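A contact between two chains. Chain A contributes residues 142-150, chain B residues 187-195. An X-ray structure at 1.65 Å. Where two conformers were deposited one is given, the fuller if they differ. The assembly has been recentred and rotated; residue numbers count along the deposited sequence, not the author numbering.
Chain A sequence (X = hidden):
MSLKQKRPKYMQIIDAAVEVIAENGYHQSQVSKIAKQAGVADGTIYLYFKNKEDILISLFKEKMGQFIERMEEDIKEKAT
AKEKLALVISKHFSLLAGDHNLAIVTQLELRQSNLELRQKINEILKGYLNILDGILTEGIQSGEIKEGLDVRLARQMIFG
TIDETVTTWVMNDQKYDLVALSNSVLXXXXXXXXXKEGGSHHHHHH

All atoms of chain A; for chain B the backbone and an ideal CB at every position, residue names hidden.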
# COMPACT_ATOMS: atom_id res chain seq x y z
N SER A 142 -16.98 -24.96 -1.63
CA SER A 142 -17.02 -25.87 -0.51
C SER A 142 -17.85 -25.37 0.65
O SER A 142 -17.93 -26.15 1.64
CB SER A 142 -15.60 -26.26 -0.08
OG SER A 142 -15.14 -25.12 0.70
N GLY A 143 -18.40 -24.18 0.63
CA GLY A 143 -19.26 -23.67 1.72
C GLY A 143 -18.42 -23.18 2.89
O GLY A 143 -18.97 -22.84 3.97
N GLU A 144 -17.12 -22.98 2.71
CA GLU A 144 -16.28 -22.46 3.83
C GLU A 144 -16.27 -20.95 3.87
O GLU A 144 -15.87 -20.34 4.91
CB GLU A 144 -14.82 -22.92 3.67
CG GLU A 144 -13.89 -22.40 4.76
CD GLU A 144 -12.44 -22.75 4.52
OE1 GLU A 144 -12.18 -23.39 3.48
OE2 GLU A 144 -11.57 -22.36 5.32
N ILE A 145 -16.65 -20.26 2.82
CA ILE A 145 -16.54 -18.79 2.75
C ILE A 145 -17.89 -18.14 2.90
O ILE A 145 -18.89 -18.64 2.41
CB ILE A 145 -15.89 -18.39 1.40
CG1 ILE A 145 -14.45 -18.87 1.34
CG2 ILE A 145 -15.96 -16.90 1.14
CD1 ILE A 145 -13.55 -18.47 2.45
N LYS A 146 -17.93 -17.02 3.60
CA LYS A 146 -19.15 -16.30 3.92
C LYS A 146 -20.00 -16.02 2.68
O LYS A 146 -19.49 -15.45 1.71
CB LYS A 146 -18.75 -14.93 4.52
CG LYS A 146 -19.92 -14.03 4.81
CD LYS A 146 -20.06 -13.70 6.28
CE LYS A 146 -20.51 -12.27 6.46
NZ LYS A 146 -21.87 -12.03 5.91
N GLU A 147 -21.29 -16.31 2.76
CA GLU A 147 -22.17 -15.99 1.63
C GLU A 147 -22.19 -14.51 1.39
O GLU A 147 -22.15 -13.66 2.30
CB GLU A 147 -23.56 -16.54 1.87
CG GLU A 147 -24.40 -16.74 0.62
CD GLU A 147 -25.89 -16.58 0.86
OE1 GLU A 147 -26.36 -16.98 1.96
OE2 GLU A 147 -26.60 -16.08 -0.05
N GLY A 148 -22.21 -14.11 0.12
CA GLY A 148 -22.29 -12.68 -0.21
C GLY A 148 -20.95 -11.98 -0.30
O GLY A 148 -20.89 -10.79 -0.68
N LEU A 149 -19.87 -12.69 0.03
CA LEU A 149 -18.53 -12.11 -0.05
C LEU A 149 -18.14 -11.89 -1.52
O LEU A 149 -18.47 -12.71 -2.41
CB LEU A 149 -17.55 -13.05 0.61
CG LEU A 149 -16.07 -12.74 0.38
CD1 LEU A 149 -15.24 -13.22 1.56
CD2 LEU A 149 -15.57 -13.44 -0.90
N ASP A 150 -17.63 -10.71 -1.82
CA ASP A 150 -17.16 -10.33 -3.14
C ASP A 150 -15.69 -10.71 -3.29
O ASP A 150 -14.82 -10.20 -2.53
CB ASP A 150 -17.32 -8.83 -3.41
CG ASP A 150 -16.93 -8.47 -4.83
OD1 ASP A 150 -15.78 -8.05 -5.07
OD2 ASP A 150 -17.76 -8.71 -5.76
N UNK B 187 -18.24 -4.46 6.02
CA UNK B 187 -18.65 -5.82 6.44
C UNK B 187 -17.54 -6.82 6.32
O UNK B 187 -17.46 -7.75 7.17
CB UNK B 187 -19.84 -6.30 5.61
N UNK B 188 -16.61 -6.73 5.39
CA UNK B 188 -15.49 -7.70 5.32
C UNK B 188 -14.59 -7.53 6.55
O UNK B 188 -14.12 -8.50 7.14
CB UNK B 188 -14.68 -7.51 4.04
N UNK B 189 -14.36 -6.27 6.92
CA UNK B 189 -13.50 -6.04 8.11
C UNK B 189 -14.20 -6.47 9.36
O UNK B 189 -13.50 -6.97 10.25
CB UNK B 189 -13.10 -4.57 8.23
N UNK B 190 -15.49 -6.22 9.47
CA UNK B 190 -16.22 -6.53 10.72
C UNK B 190 -16.40 -8.02 10.90
O UNK B 190 -16.28 -8.57 12.02
CB UNK B 190 -17.59 -5.85 10.73
N UNK B 191 -16.72 -8.74 9.82
CA UNK B 191 -17.03 -10.16 9.88
C UNK B 191 -16.07 -11.13 9.22
O UNK B 191 -16.18 -12.35 9.56
CB UNK B 191 -18.41 -10.37 9.25
N UNK B 192 -15.07 -10.68 8.51
CA UNK B 192 -14.05 -11.50 7.89
C UNK B 192 -14.63 -12.46 6.82
O UNK B 192 -15.73 -12.18 6.35
CB UNK B 192 -13.32 -12.30 8.97
N UNK B 193 -13.81 -13.35 6.35
CA UNK B 193 -14.22 -14.22 5.22
C UNK B 193 -14.88 -15.50 5.59
O UNK B 193 -15.53 -16.15 4.71
CB UNK B 193 -13.00 -14.56 4.36
N UNK B 194 -14.79 -16.00 6.82
CA UNK B 194 -15.44 -17.24 7.15
C UNK B 194 -16.95 -17.18 7.10
O UNK B 194 -17.58 -16.14 7.27
CB UNK B 194 -15.00 -17.69 8.54
N UNK B 195 -17.58 -18.33 6.80
CA UNK B 195 -19.05 -18.33 6.83
C UNK B 195 -19.52 -18.72 8.25
O UNK B 195 -20.46 -18.06 8.73
CB UNK B 195 -19.62 -19.29 5.78

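Position 187 lies in the last turn of a helix; its CA-to-CB bond points toward chain A, yet an ideal CB finds nothing there within 5.5 Å, so a long polar or charged residue would fit as well as most. It is Glu187(B), which makes no contact with the stretch.

At 188 the bond runs sideways, and again nothing is near the CB, but the Leu149(A) side chain is within range of a longer group. Leucine, isoleucine or methionine would suit. Leu188(B) reaches over, its CD2 4.0 Å from Leu149(A) CD1.

Positions 189 and 190 are out of reach, and chain A sets no rule for them; they are Leu189(B) and Val190(B).

Position 191 points toward chain A, its ideal CB 4.0 Å from Lys146(A) CE. The aliphatic part of the lysine already occupies the near space, which favours something small, although a larger group leading elsewhere is not excluded. Ser191(B) is found, with CB 3.9 Å from Lys146(A) CE.

At 192 the helix has ended and phi is positive, 63° with psi at -171°. This favours glycine by backbone alone, and the direction of a CB, away from chain A, adds nothing to the choice. The residue is Gly192(B).

Position 193 is set by two things. Its carbonyl accepts the amide of Lys146(A), N to O 2.8 Å and nearly straight at 171°, a bond any residue could make. Its ideal CB, however, set sideways, stands 3.8 Å from Leu149(A) CD1 and 4.4 Å from Ile145(A) CD1, an apolar setting calling for valine, leucine, isoleucine or methionine. Ile193(B) uses both neighbours: CG2 is 3.6 Å from Leu149(A) CD1, and CD1 is 4.2 Å from Ile145(A) CD1.

At 194 the backbone is extended and forms a single beta bridge with Ile145(A). The CB points away, so only a side chain that bends back can meet the carboxylate of Glu144(A); histidine, lysine, arginine or a polar amide could try. His194(B) does so, presenting its ring edge with CE1 2.9 Å from Glu144(A) OE2. A water joins them further, 3.2 Å from His194(B) NE2 and donating to Glu144(A) OE2 at 3.3 Å.

Position 195 gives its N to Glu144(A) O, a 3.2 Å hydrogen bond that completes the backbone pairing. The ideal CB, pointing sideways, is 3.5 Å from Ile145(A) O and 4.0 Å from Glu144(A) O; with carbonyls gathered here, a short donor such as asparagine, serine or threonine would be apt. Asn195(B) fills it, its CB 3.5 Å from Ile145(A) O and its amide end lying near the carbonyl of Gly143(A).

Chain B, residues 187-195: ELLVSGIHN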
# COMPACT_ATOMS: atom_id res chain seq x y z
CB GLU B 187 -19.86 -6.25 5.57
CG GLU B 187 -21.09 -5.44 5.89
CD GLU B 187 -21.56 -5.53 7.33
OE1 GLU B 187 -21.23 -6.53 8.01
OE2 GLU B 187 -22.26 -4.59 7.77
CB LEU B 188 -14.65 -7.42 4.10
CG LEU B 188 -15.30 -8.02 2.79
CD1 LEU B 188 -14.34 -7.57 1.68
CD2 LEU B 188 -15.33 -9.52 2.97
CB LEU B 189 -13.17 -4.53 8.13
CG LEU B 189 -12.21 -4.10 7.00
CD1 LEU B 189 -12.18 -2.59 6.87
CD2 LEU B 189 -10.78 -4.62 7.17
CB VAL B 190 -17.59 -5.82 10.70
CG1 VAL B 190 -18.52 -6.31 11.78
CG2 VAL B 190 -17.41 -4.30 10.77
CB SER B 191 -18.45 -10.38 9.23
OG SER B 191 -19.38 -9.82 10.17
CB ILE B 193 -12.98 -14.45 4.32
CG1 ILE B 193 -11.93 -15.33 4.94
CG2 ILE B 193 -12.45 -13.14 3.82
CD1 ILE B 193 -10.76 -15.72 4.06
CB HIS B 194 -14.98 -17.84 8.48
CG HIS B 194 -14.05 -19.01 8.25
ND1 HIS B 194 -13.55 -19.33 7.00
CD2 HIS B 194 -13.55 -19.93 9.09
CE1 HIS B 194 -12.77 -20.40 7.09
NE2 HIS B 194 -12.75 -20.77 8.36
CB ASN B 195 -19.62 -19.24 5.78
CG ASN B 195 -19.52 -20.71 6.05
OD1 ASN B 195 -18.50 -21.27 6.42
ND2 ASN B 195 -20.69 -21.35 5.84
O HOH W 1 -11.59 -23.78 8.25
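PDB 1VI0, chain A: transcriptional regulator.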